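PDB 5HX0: sialidase domain-containing protein from Dyadobacter fermentans, which is of unknown function but, as a BNR-repeat protein with a six-bladed sialidase-like beta-propeller, may bind or process carbohydrates. Local coordinates for residues Lys44-Val49 with Gly396-Ile401; Pro61-Lys66 with Leu380-Phe385; Cys128-Lys133 with Gly210-Gly215; His315-Pro320 with Pro369-Leu374; Arg323-Tyr328 with Ala339-Ala344. All coordinates share one frame; numbering follows the deposited sequence.

Interaction 1 of 5, residues Lys44-Val49 with Gly396-Ile401; sequences KVEDVV and GSILEI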
# COMPACT_ATOMS: atom_id res chain seq x y z
N LYS A 44 19.24 21.60 24.74
CA LYS A 44 18.02 21.29 24.01
C LYS A 44 17.29 22.58 23.69
O LYS A 44 16.97 23.36 24.59
CB LYS A 44 17.12 20.35 24.79
CG LYS A 44 15.79 20.10 24.06
CD LYS A 44 15.14 18.79 24.49
CE LYS A 44 14.37 18.97 25.75
NZ LYS A 44 13.44 17.85 26.02
N VAL A 45 17.03 22.82 22.41
CA VAL A 45 16.29 24.01 22.02
C VAL A 45 14.82 23.84 22.32
O VAL A 45 14.20 24.68 22.99
CB VAL A 45 16.55 24.32 20.54
CG1 VAL A 45 15.73 25.54 20.07
CG2 VAL A 45 18.02 24.54 20.31
N GLU A 46 14.23 22.74 21.85
CA GLU A 46 12.81 22.47 22.07
C GLU A 46 12.52 21.05 21.61
O GLU A 46 13.32 20.43 20.91
CB GLU A 46 11.94 23.46 21.30
CG GLU A 46 12.21 23.46 19.80
CD GLU A 46 11.33 24.45 19.06
OE1 GLU A 46 10.21 24.74 19.53
OE2 GLU A 46 11.78 24.95 18.00
N ASP A 47 11.37 20.55 22.01
CA ASP A 47 10.83 19.32 21.46
C ASP A 47 9.77 19.67 20.42
O ASP A 47 9.11 20.70 20.52
CB ASP A 47 10.21 18.48 22.56
CG ASP A 47 11.24 18.03 23.56
OD1 ASP A 47 12.37 17.72 23.13
OD2 ASP A 47 10.93 18.02 24.76
N VAL A 48 9.62 18.80 19.41
CA VAL A 48 8.62 19.02 18.37
C VAL A 48 7.82 17.74 18.15
O VAL A 48 8.27 16.63 18.47
CB VAL A 48 9.23 19.51 17.05
CG1 VAL A 48 10.00 20.78 17.28
CG2 VAL A 48 10.15 18.44 16.42
N VAL A 49 6.61 17.91 17.63
CA VAL A 49 5.80 16.80 17.14
C VAL A 49 5.89 16.81 15.62
O VAL A 49 5.65 17.85 14.99
CB VAL A 49 4.34 16.89 17.63
CG1 VAL A 49 3.50 15.81 16.96
CG2 VAL A 49 4.29 16.70 19.16
N GLY A 396 10.50 14.80 17.95
CA GLY A 396 11.91 15.09 17.88
C GLY A 396 12.31 16.08 18.95
O GLY A 396 11.47 16.77 19.55
N SER A 397 13.61 16.13 19.19
CA SER A 397 14.22 17.12 20.06
C SER A 397 15.25 17.86 19.22
O SER A 397 16.10 17.23 18.58
CB SER A 397 14.90 16.45 21.26
OG SER A 397 13.96 15.80 22.09
N ILE A 398 15.19 19.18 19.22
CA ILE A 398 16.19 19.99 18.52
C ILE A 398 17.28 20.39 19.51
O ILE A 398 16.99 21.00 20.55
CB ILE A 398 15.54 21.22 17.87
CG1 ILE A 398 14.52 20.75 16.81
CG2 ILE A 398 16.60 22.08 17.21
CD1 ILE A 398 13.76 21.89 16.14
N LEU A 399 18.52 20.04 19.19
CA LEU A 399 19.68 20.31 20.03
C LEU A 399 20.56 21.39 19.41
O LEU A 399 20.74 21.43 18.18
CB LEU A 399 20.53 19.05 20.22
CG LEU A 399 19.81 17.84 20.78
CD1 LEU A 399 20.83 16.75 21.10
CD2 LEU A 399 19.03 18.28 22.00
N GLU A 400 21.12 22.25 20.25
CA GLU A 400 22.19 23.16 19.85
C GLU A 400 23.51 22.56 20.32
O GLU A 400 23.69 22.31 21.52
CB GLU A 400 21.97 24.55 20.45
CG GLU A 400 22.94 25.61 19.91
CD GLU A 400 22.96 26.87 20.75
OE1 GLU A 400 23.36 26.80 21.94
OE2 GLU A 400 22.55 27.93 20.22
N ILE A 401 24.40 22.26 19.39
CA ILE A 401 25.71 21.68 19.70
C ILE A 401 26.74 22.62 19.12
O ILE A 401 26.98 22.61 17.91
CB ILE A 401 25.89 20.26 19.13
CG1 ILE A 401 24.68 19.37 19.43
CG2 ILE A 401 27.21 19.64 19.66
CD1 ILE A 401 24.40 19.20 20.88
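The carboxylate of Asp47 is met by Ser397 from the facing strand and by Lys44 from its own. Ser397 OG donates to Asp47 OD1 (2.7 Å) from the anti side, 32° out of the carboxylate plane. Lys44 NZ reaches the syn lone pair of Asp47 OD2 in a salt bridge of 2.8 Å. Lys44 CD passes Ser397 CB at 4.0 Å, and there the chain bends (chi3 82°), which sets CE; NZ beyond it meets Asp47. Ser397 OG also bonds Tyr383 OH, and Lys44 NZ bonds Leu357 O, so this face carries a continuous polar network.

The strands run antiparallel, but Val45 and Glu46 both oppose Ile398, a classic beta bulge. Val45 N donates to Ile398 O, and Ile398 N returns a bond to Glu46 O (2.8 Å). On the face of Glu46, Val48 and Ile398, Ile398 CD1 lies 4.1 Å from Val48 CG1, the two side chains crossing at about a right angle; the acid of Glu46 pairs with Lys107.

Strand 42-51 is the outer strand of the blade whose other members are 367-375, 378-385 and 393-401, an N-terminal strand closing the C-terminal blade, the "Velcro" closure of beta-propellers.

Interaction 2 of 5, residues Pro61-Lys66 with Leu380-Phe385; sequences PSVIKK and LVSYYF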
# COMPACT_ATOMS: atom_id res chain seq x y z
N PRO A 61 11.41 5.93 12.93
CA PRO A 61 11.78 6.90 11.88
C PRO A 61 13.25 6.82 11.47
O PRO A 61 14.13 6.37 12.22
CB PRO A 61 11.49 8.25 12.55
CG PRO A 61 11.90 7.97 14.04
CD PRO A 61 11.43 6.53 14.28
N SER A 62 13.51 7.23 10.23
CA SER A 62 14.85 7.62 9.83
C SER A 62 14.72 8.91 9.04
O SER A 62 13.64 9.25 8.54
CB SER A 62 15.58 6.53 9.03
OG SER A 62 14.95 6.28 7.81
N VAL A 63 15.81 9.66 8.95
CA VAL A 63 15.72 11.01 8.39
C VAL A 63 17.04 11.42 7.75
O VAL A 63 18.12 11.09 8.24
CB VAL A 63 15.23 12.00 9.48
CG1 VAL A 63 16.15 11.96 10.72
CG2 VAL A 63 15.15 13.41 8.94
N ILE A 64 16.92 12.12 6.61
CA ILE A 64 18.05 12.67 5.86
C ILE A 64 17.73 14.12 5.56
O ILE A 64 16.59 14.56 5.70
CB ILE A 64 18.30 11.89 4.55
CG1 ILE A 64 17.02 11.97 3.71
CG2 ILE A 64 18.66 10.40 4.85
CD1 ILE A 64 17.18 11.62 2.27
N LYS A 65 18.74 14.88 5.14
CA LYS A 65 18.52 16.24 4.63
C LYS A 65 19.16 16.34 3.26
O LYS A 65 20.36 16.09 3.12
CB LYS A 65 19.09 17.31 5.58
CG LYS A 65 18.84 18.74 5.06
CD LYS A 65 19.35 19.82 6.03
CE LYS A 65 20.85 20.08 5.90
NZ LYS A 65 21.76 19.09 6.58
N LYS A 66 18.37 16.67 2.24
CA LYS A 66 18.88 16.67 0.88
C LYS A 66 19.70 17.93 0.61
O LYS A 66 19.63 18.91 1.36
CB LYS A 66 17.74 16.60 -0.13
CG LYS A 66 16.87 15.37 0.06
CD LYS A 66 16.08 15.06 -1.22
CE LYS A 66 15.06 16.12 -1.49
NZ LYS A 66 14.35 15.87 -2.80
N LEU A 380 18.62 17.75 14.72
CA LEU A 380 17.31 17.19 15.07
C LEU A 380 17.49 15.72 15.43
O LEU A 380 18.00 14.94 14.62
CB LEU A 380 16.33 17.32 13.90
CG LEU A 380 15.04 16.53 14.05
CD1 LEU A 380 14.19 17.11 15.17
CD2 LEU A 380 14.27 16.50 12.74
N VAL A 381 17.13 15.35 16.64
CA VAL A 381 17.06 13.94 17.03
C VAL A 381 15.59 13.56 16.89
O VAL A 381 14.77 13.92 17.74
CB VAL A 381 17.58 13.70 18.44
CG1 VAL A 381 17.54 12.18 18.76
CG2 VAL A 381 18.99 14.28 18.61
N SER A 382 15.25 12.84 15.82
CA SER A 382 13.90 12.32 15.71
C SER A 382 13.79 10.96 16.40
O SER A 382 14.78 10.29 16.66
CB SER A 382 13.48 12.19 14.24
OG SER A 382 14.11 11.05 13.65
N TYR A 383 12.55 10.57 16.71
CA TYR A 383 12.25 9.30 17.36
C TYR A 383 10.74 9.11 17.26
O TYR A 383 10.03 10.02 16.82
CB TYR A 383 12.73 9.25 18.82
CG TYR A 383 12.50 10.53 19.59
CD1 TYR A 383 11.27 10.79 20.21
CD2 TYR A 383 13.50 11.51 19.67
CE1 TYR A 383 11.06 11.98 20.90
CE2 TYR A 383 13.29 12.69 20.38
CZ TYR A 383 12.07 12.92 20.98
OH TYR A 383 11.86 14.09 21.66
N TYR A 384 10.26 7.93 17.63
CA TYR A 384 8.82 7.82 17.84
C TYR A 384 8.56 7.75 19.33
O TYR A 384 9.47 7.50 20.15
CB TYR A 384 8.17 6.65 17.06
CG TYR A 384 8.24 5.27 17.70
CD1 TYR A 384 9.42 4.55 17.71
CD2 TYR A 384 7.08 4.67 18.23
CE1 TYR A 384 9.49 3.26 18.28
CE2 TYR A 384 7.14 3.37 18.81
CZ TYR A 384 8.36 2.68 18.82
OH TYR A 384 8.45 1.40 19.38
N PHE A 385 7.32 8.07 19.70
CA PHE A 385 7.07 8.40 21.10
C PHE A 385 5.61 8.16 21.43
O PHE A 385 4.76 8.03 20.54
CB PHE A 385 7.45 9.87 21.40
CG PHE A 385 7.95 10.07 22.80
CD1 PHE A 385 9.19 9.59 23.17
CD2 PHE A 385 7.16 10.73 23.75
CE1 PHE A 385 9.68 9.76 24.46
CE2 PHE A 385 7.61 10.90 25.04
CZ PHE A 385 8.87 10.41 25.42
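Pro61 and Val63 meet Ser382 and the backbone of Tyr383 where two neighbouring blades of the beta-propeller pack together. Strand 56-65 is an edge strand of its own blade, and strand 378-385 lies inside the neighbouring, C-terminal blade; their short segments run nearly antiparallel, 159° apart, with axes 6.7 Å from each other. That spacing is too wide for backbone pairing, and no hydrogen bond passes between the segments, so side chains fill the gap.

The CB atoms of Pro61, Val63 and Ser382 point into the interface, whereas that of Tyr383 points away and leaves its main chain to be touched. The proline ring lies against this backbone: Pro61 CG rests 3.6 Å from Tyr383 CA, and Pro61 CD reaches Tyr384 N at 3.8 Å. Pro61 CD also approaches Tyr384 CB at 4.3 Å, while the ring of that tyrosine meets Phe60 edge-to-face and its hydroxyl bonds Asp365.

Ser382 brings the one polar side-chain atom among the close side-chain contacts. Its OG sits between the backbone N and the carbonyl carbon (chi1 75°), and its hydrogen bond goes to Trp370 O in the adjacent strand of the same blade, which satisfies the hydroxyl in a buried setting. The same oxygen is touched from the other blade by two carbons, Pro61 CG at 3.8 Å from Ser382 OG and Val63 CG1 at 3.7 Å.

Interaction 3 of 5, residues Cys128-Lys133 with Gly210-Gly215; sequences CLLQLK and GAMYEG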
# COMPACT_ATOMS: atom_id res chain seq x y z
N CYS A 128 14.84 2.45 6.76
CA CYS A 128 16.13 3.00 7.11
C CYS A 128 16.73 3.70 5.89
O CYS A 128 17.15 3.03 4.95
CB CYS A 128 17.04 1.88 7.63
SG CYS A 128 16.48 1.40 9.29
N LEU A 129 16.76 5.02 5.91
CA LEU A 129 17.26 5.84 4.81
C LEU A 129 18.78 6.00 4.88
O LEU A 129 19.35 6.24 5.95
CB LEU A 129 16.59 7.22 4.83
CG LEU A 129 15.06 7.30 4.70
CD1 LEU A 129 14.56 8.76 4.83
CD2 LEU A 129 14.63 6.71 3.36
N LEU A 130 19.43 5.90 3.72
CA LEU A 130 20.83 6.33 3.56
C LEU A 130 20.89 7.27 2.36
O LEU A 130 20.45 6.90 1.27
CB LEU A 130 21.78 5.16 3.32
CG LEU A 130 23.25 5.59 3.07
CD1 LEU A 130 23.87 6.23 4.33
CD2 LEU A 130 24.10 4.42 2.59
N GLN A 131 21.43 8.47 2.55
CA GLN A 131 21.66 9.37 1.43
C GLN A 131 23.15 9.37 1.09
O GLN A 131 23.97 9.72 1.94
CB GLN A 131 21.20 10.79 1.74
CG GLN A 131 21.45 11.75 0.57
CD GLN A 131 20.90 13.13 0.84
OE1 GLN A 131 20.03 13.60 0.11
NE2 GLN A 131 21.37 13.76 1.90
N LEU A 132 23.49 8.98 -0.14
CA LEU A 132 24.87 9.03 -0.60
C LEU A 132 25.29 10.46 -0.93
O LEU A 132 24.46 11.33 -1.20
CB LEU A 132 25.07 8.15 -1.85
CG LEU A 132 24.62 6.69 -1.70
CD1 LEU A 132 25.12 5.84 -2.87
CD2 LEU A 132 25.12 6.12 -0.37
N LYS A 133 26.61 10.69 -0.93
CA LYS A 133 27.12 12.02 -1.29
C LYS A 133 26.63 12.45 -2.67
O LYS A 133 26.44 13.65 -2.91
CB LYS A 133 28.65 12.03 -1.27
CG LYS A 133 29.25 11.57 0.04
CD LYS A 133 29.12 12.60 1.08
CE LYS A 133 30.09 12.30 2.22
NZ LYS A 133 29.81 13.19 3.37
N GLY A 210 18.78 0.04 11.44
CA GLY A 210 20.02 0.72 11.78
C GLY A 210 20.55 1.48 10.59
O GLY A 210 20.12 1.29 9.46
N ALA A 211 21.51 2.37 10.86
CA ALA A 211 22.10 3.18 9.81
C ALA A 211 23.17 2.42 9.05
O ALA A 211 24.02 1.74 9.65
CB ALA A 211 22.69 4.47 10.39
N MSE A 212 23.12 2.52 7.72
CA MSE A 212 24.23 2.17 6.85
C MSE A 212 25.22 3.32 6.90
O MSE A 212 24.90 4.36 7.46
CB MSE A 212 23.75 1.96 5.41
CG MSE A 212 22.70 0.89 5.26
SE MSE A 212 22.08 0.90 3.41
CE MSE A 212 21.00 -0.71 3.42
N TYR A 213 26.39 3.15 6.29
CA TYR A 213 27.34 4.26 6.24
C TYR A 213 28.11 4.19 4.92
O TYR A 213 28.52 3.12 4.48
CB TYR A 213 28.30 4.23 7.45
CG TYR A 213 29.09 5.51 7.63
CD1 TYR A 213 30.32 5.67 7.00
CD2 TYR A 213 28.59 6.55 8.40
CE1 TYR A 213 31.04 6.84 7.14
CE2 TYR A 213 29.31 7.73 8.56
CZ TYR A 213 30.53 7.86 7.92
OH TYR A 213 31.26 9.02 8.06
N GLU A 214 28.25 5.34 4.27
CA GLU A 214 29.03 5.41 3.04
C GLU A 214 30.49 5.67 3.42
O GLU A 214 30.82 6.75 3.92
CB GLU A 214 28.47 6.49 2.11
CG GLU A 214 29.19 6.55 0.75
CD GLU A 214 28.72 7.71 -0.13
OE1 GLU A 214 28.01 8.62 0.37
OE2 GLU A 214 29.07 7.72 -1.32
N GLY A 215 31.36 4.70 3.21
CA GLY A 215 32.75 4.89 3.57
C GLY A 215 33.42 5.93 2.68
O GLY A 215 32.91 6.33 1.64
O HOH W 1 20.99 4.07 6.73
O HOH W 2 26.61 9.37 2.61
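Glu214 reaches across from one propeller blade to Leu132 and Lys133 of the blade before it, bridging segments that run side by side in nearly the same direction. Its CB lies 4.2 Å from Leu132 CD2. CG stands anti to the backbone N (chi1 -176°), and the chain stays extended beyond it, crossing Leu132 at about a right angle. At the tip, Glu214 CD comes within 3.9 Å of Lys133 CG, and OE1 offers its syn lone pair to Lys133 N (2.8 Å). OE1 also accepts from a water that donates in turn to Gln131 O, so two donors grip this one oxygen. The ammonium of Lys133 does not touch the acid; the backbone amide makes the link.

Farther along, Leu130 CD2 packs on CB of Met212, a selenomethionine, at 3.8 Å, and both side chains rest on Ile220 of strand 220-229. A second water accepts from Met212 N and donates to Leu129 O, replacing a direct backbone bond between the blades. At the other end the sulfur of Cys128 takes over as acceptor: Gly210 N points its hydrogen almost straight at Cys128 SG, 3.4 Å away with an angle of 170°.

Interaction 4 of 5, residues His315-Pro320 with Pro369-Leu374; sequences HALRLP and PWAVQL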
# COMPACT_ATOMS: atom_id res chain seq x y z
N HIS A 315 21.94 4.99 17.09
CA HIS A 315 22.18 5.70 15.84
C HIS A 315 23.37 6.63 16.03
O HIS A 315 23.45 7.31 17.06
CB HIS A 315 20.95 6.53 15.38
CG HIS A 315 21.21 7.29 14.11
ND1 HIS A 315 21.60 8.62 14.11
CD2 HIS A 315 21.22 6.89 12.82
CE1 HIS A 315 21.81 9.01 12.86
NE2 HIS A 315 21.61 7.97 12.06
N ALA A 316 24.28 6.69 15.06
CA ALA A 316 25.46 7.55 15.16
C ALA A 316 25.47 8.57 14.04
O ALA A 316 25.26 8.21 12.87
CB ALA A 316 26.76 6.74 15.13
N LEU A 317 25.73 9.83 14.39
CA LEU A 317 25.81 10.95 13.45
C LEU A 317 27.13 11.68 13.65
O LEU A 317 27.44 12.08 14.78
CB LEU A 317 24.65 11.92 13.67
CG LEU A 317 24.74 13.23 12.87
CD1 LEU A 317 24.54 12.96 11.39
CD2 LEU A 317 23.69 14.25 13.38
N ARG A 318 27.90 11.88 12.57
CA ARG A 318 29.12 12.66 12.66
C ARG A 318 28.74 14.14 12.73
O ARG A 318 28.04 14.63 11.84
CB ARG A 318 30.03 12.40 11.46
CG ARG A 318 31.38 13.12 11.55
CD ARG A 318 32.22 12.91 10.27
NE ARG A 318 32.70 11.53 10.19
CZ ARG A 318 33.64 11.11 9.35
NH1 ARG A 318 34.19 11.96 8.49
NH2 ARG A 318 34.02 9.83 9.37
N LEU A 319 29.19 14.84 13.77
CA LEU A 319 28.92 16.27 13.93
C LEU A 319 29.94 17.10 13.16
O LEU A 319 30.96 16.59 12.68
CB LEU A 319 28.96 16.61 15.42
CG LEU A 319 27.88 15.92 16.25
CD1 LEU A 319 28.18 16.13 17.73
CD2 LEU A 319 26.52 16.51 15.90
N PRO A 320 29.71 18.40 13.00
CA PRO A 320 30.63 19.19 12.16
C PRO A 320 32.06 19.24 12.67
O PRO A 320 32.96 19.53 11.88
CB PRO A 320 29.98 20.58 12.17
CG PRO A 320 28.50 20.26 12.33
CD PRO A 320 28.52 19.18 13.37
N PRO A 369 15.58 6.42 18.01
CA PRO A 369 15.96 7.75 17.53
C PRO A 369 16.87 7.70 16.31
O PRO A 369 17.61 6.74 16.07
CB PRO A 369 16.65 8.40 18.74
CG PRO A 369 17.23 7.21 19.48
CD PRO A 369 16.20 6.11 19.31
N TRP A 370 16.84 8.80 15.56
CA TRP A 370 17.63 8.96 14.35
C TRP A 370 17.88 10.45 14.18
O TRP A 370 16.92 11.23 14.11
CB TRP A 370 16.88 8.38 13.14
CG TRP A 370 17.74 8.10 11.93
CD1 TRP A 370 18.39 9.02 11.15
CD2 TRP A 370 18.02 6.82 11.37
NE1 TRP A 370 19.07 8.37 10.12
CE2 TRP A 370 18.85 7.02 10.24
CE3 TRP A 370 17.63 5.51 11.70
CZ2 TRP A 370 19.29 5.95 9.44
CZ3 TRP A 370 18.08 4.47 10.91
CH2 TRP A 370 18.89 4.69 9.79
N ALA A 371 19.15 10.86 14.12
CA ALA A 371 19.49 12.27 14.13
C ALA A 371 19.91 12.75 12.74
O ALA A 371 20.43 11.97 11.93
CB ALA A 371 20.60 12.57 15.13
N VAL A 372 19.71 14.04 12.49
CA VAL A 372 20.14 14.67 11.25
C VAL A 372 20.64 16.07 11.57
O VAL A 372 20.10 16.75 12.44
CB VAL A 372 18.99 14.69 10.20
CG1 VAL A 372 17.82 15.48 10.74
CG2 VAL A 372 19.50 15.28 8.88
N GLN A 373 21.68 16.50 10.86
CA GLN A 373 22.22 17.84 11.05
C GLN A 373 21.29 18.84 10.37
O GLN A 373 21.03 18.71 9.17
CB GLN A 373 23.63 17.93 10.48
CG GLN A 373 24.43 19.15 10.95
CD GLN A 373 24.97 18.95 12.35
OE1 GLN A 373 25.45 17.87 12.69
NE2 GLN A 373 24.88 20.00 13.18
N LEU A 374 20.80 19.82 11.12
CA LEU A 374 19.97 20.86 10.52
C LEU A 374 20.82 21.97 9.89
O LEU A 374 20.57 22.39 8.76
CB LEU A 374 19.03 21.45 11.58
CG LEU A 374 17.98 20.48 12.10
CD1 LEU A 374 17.07 21.16 13.15
CD2 LEU A 374 17.17 19.90 10.95
O HOH W 3 26.86 16.73 10.85
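The aromatic part of this contact belongs to His315 and Trp370, whose side chains cross at about a right angle. His315 CD2 sits over the centre of the indole, 3.4 Å above its plane. The imidazole and the five-membered ring of Trp370 have centroids 3.8 Å apart and planes inclined at 32°, an oblique pairing. Trp370 adds a CH-pi contact, its CA lying over a face of the imidazole, 4.2 Å from the centroid. His315 CG, anti to the backbone N (chi1 178°), is directed across the gap, and the ring beyond it meets the tryptophan.

Apolar packing follows along the strands, where Leu317 CD2 touches Ala371 CB at 3.9 Å. A van der Waals contact with a polar tip comes next: Pro320 and Gln373 reach toward each other tip to tip, Pro320 CD lying 3.4 Å from Gln373 OE1.

The clear polar link is indirect. A water donates to Arg318 O and to Gln373 OE1, at 2.6 Å from each, and so joins the blades without a direct backbone bond. The amide of Gln373 is further held by NE2 bonding to Asp375 O.

Segments 315-318 and 369-374 run parallel, 9° apart, on strands 314-318 and 367-375, facing edge strands of two blades. Behind them lie their own sheet neighbours, 324-330 and 378-385, while Ala211 from a loop of another blade touches both His315 and Trp370.

Interaction 5 of 5, residues Arg323-Tyr328 with Ala339-Ala344; sequences RVLLSY and ARILNA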
# COMPACT_ATOMS: atom_id res chain seq x y z
N ARG A 323 33.22 15.00 16.20
CA ARG A 323 32.66 14.21 17.29
C ARG A 323 31.40 13.49 16.78
O ARG A 323 30.89 13.80 15.71
CB ARG A 323 32.36 15.09 18.51
CG ARG A 323 33.61 15.75 19.12
CD ARG A 323 33.25 16.49 20.38
NE ARG A 323 32.27 17.53 20.13
CZ ARG A 323 31.50 18.08 21.07
NH1 ARG A 323 31.58 17.67 22.33
NH2 ARG A 323 30.64 19.02 20.74
N VAL A 324 30.91 12.53 17.56
CA VAL A 324 29.87 11.61 17.10
C VAL A 324 28.71 11.64 18.09
O VAL A 324 28.89 11.32 19.27
CB VAL A 324 30.40 10.18 16.94
CG1 VAL A 324 29.28 9.24 16.47
CG2 VAL A 324 31.58 10.16 15.97
N LEU A 325 27.53 12.03 17.61
CA LEU A 325 26.32 11.98 18.42
C LEU A 325 25.74 10.57 18.35
O LEU A 325 25.33 10.12 17.27
CB LEU A 325 25.28 13.00 17.95
CG LEU A 325 23.96 12.97 18.74
CD1 LEU A 325 24.19 13.41 20.18
CD2 LEU A 325 22.93 13.86 18.04
N LEU A 326 25.71 9.87 19.48
CA LEU A 326 25.14 8.53 19.59
C LEU A 326 23.81 8.66 20.32
O LEU A 326 23.79 8.98 21.50
CB LEU A 326 26.09 7.60 20.37
CG LEU A 326 25.72 6.12 20.44
CD1 LEU A 326 25.87 5.45 19.08
CD2 LEU A 326 26.61 5.43 21.48
N SER A 327 22.70 8.43 19.62
CA SER A 327 21.40 8.53 20.27
C SER A 327 20.77 7.14 20.39
O SER A 327 21.03 6.25 19.58
CB SER A 327 20.47 9.48 19.52
OG SER A 327 20.32 9.07 18.18
N TYR A 328 19.94 6.98 21.42
CA TYR A 328 19.32 5.68 21.69
C TYR A 328 18.03 5.85 22.48
O TYR A 328 17.84 6.83 23.19
CB TYR A 328 20.26 4.75 22.45
CG TYR A 328 21.04 5.42 23.56
CD1 TYR A 328 22.23 6.08 23.28
CD2 TYR A 328 20.62 5.36 24.88
CE1 TYR A 328 22.97 6.69 24.27
CE2 TYR A 328 21.37 5.98 25.90
CZ TYR A 328 22.54 6.63 25.58
OH TYR A 328 23.31 7.26 26.54
N ALA A 339 21.21 10.27 24.76
CA ALA A 339 22.30 10.33 23.81
C ALA A 339 23.60 10.65 24.55
O ALA A 339 23.58 11.07 25.71
CB ALA A 339 22.04 11.39 22.72
N ARG A 340 24.72 10.44 23.85
CA ARG A 340 26.00 10.93 24.35
C ARG A 340 26.88 11.27 23.15
O ARG A 340 26.70 10.72 22.06
CB ARG A 340 26.68 9.91 25.28
CG ARG A 340 26.79 8.49 24.75
CD ARG A 340 27.26 7.51 25.86
NE ARG A 340 26.23 7.24 26.86
CZ ARG A 340 26.46 6.78 28.09
NH1 ARG A 340 27.71 6.54 28.48
NH2 ARG A 340 25.45 6.57 28.93
N ILE A 341 27.81 12.19 23.34
CA ILE A 341 28.67 12.65 22.26
C ILE A 341 30.04 12.03 22.45
O ILE A 341 30.71 12.29 23.45
CB ILE A 341 28.75 14.18 22.21
CG1 ILE A 341 27.37 14.78 21.92
CG2 ILE A 341 29.80 14.62 21.17
CD1 ILE A 341 27.39 16.32 21.86
N LEU A 342 30.46 11.21 21.49
CA LEU A 342 31.73 10.51 21.56
C LEU A 342 32.81 11.30 20.84
O LEU A 342 32.52 12.16 20.00
CB LEU A 342 31.59 9.12 20.94
CG LEU A 342 30.42 8.26 21.43
CD1 LEU A 342 30.51 6.88 20.80
CD2 LEU A 342 30.42 8.17 22.96
N ASN A 343 34.07 11.02 21.18
CA ASN A 343 35.16 11.59 20.39
C ASN A 343 35.14 11.00 18.97
O ASN A 343 34.38 10.07 18.67
CB ASN A 343 36.51 11.37 21.09
CG ASN A 343 36.82 9.90 21.37
OD1 ASN A 343 36.38 9.00 20.65
ND2 ASN A 343 37.60 9.65 22.42
N ALA A 344 35.97 11.57 18.09
CA ALA A 344 35.91 11.21 16.67
C ALA A 344 36.08 9.71 16.44
O ALA A 344 35.43 9.13 15.56
CB ALA A 344 36.96 12.00 15.90
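This beta hairpin, formed by strands 324-330 and 336-342, makes up the two middle strands of a four-stranded propeller blade. Val324 pairs with Leu342 and Leu326 with Arg340 as antiparallel hydrogen-bonded pairs, each closed by two backbone bonds; the shortest is Leu342 N to Val324 O at 2.7 Å.

The side chains divide between the faces. On one, Leu325 CD1 packs between Ile341 CG1 and Ala339 CB, 3.9 Å from each, and the same face meets strands 378-385 and 393-401 of the adjoining blade. At its end, Ile341 CG2 lies over a face of the Arg323 guanidinium, 3.6 Å above the plane and toward the rim; Arg323 NE forms a salt bridge with Asp321.

The opposite face holds Leu326 and Leu342, with CD2 of Leu326 4.2 Å from CD1 of Leu342, and the polar pair Tyr328 and Arg340. Tyr328 CE1 passes 3.7 Å from Ala339 CA, and its hydroxyl accepts from Arg340 NE (2.9 Å, N-H...O angle 160°). The oxygen lies at the edge of the guanidinium, in its plane, whereas the phenol ring is turned 45° from that plane.

Glu354 OE2 hydrogen-bonds Tyr328 OH and forms a salt bridge with Arg340 NH2, and Phe309 adds a cation-pi contact to Arg340. The buried arginine charge is therefore probably balanced by Glu354, and the tyrosine hydroxyl, bonded to both, is probably held in place by them.

How the interactions relate
Interactions 1 and 5 join neighbouring strands within a blade through backbone hydrogen bonds, whereas interactions 2, 3 and 4 bring different blades together by side chains, aided in 3 and 4 by bridging waters. Interactions 2, 4 and 5 are buried, 1 and 3 only partly. Interaction 1, about 20 Å from the centre of the chain, has charged groups paired within a strand or with residues outside it; interaction 2, at about 10 Å, has no hydrogen bond across it. Interactions 1, 2 and 4 share the C-terminal blade, and Lys65 NZ bonds Gln373 O between 2 and 4. Interactions 4 and 5 share the preceding blade. Interaction 3 meets interaction 2 through Gln131 and Lys65, and interaction 4 where Trp370 packs on Gly210 and Ala211.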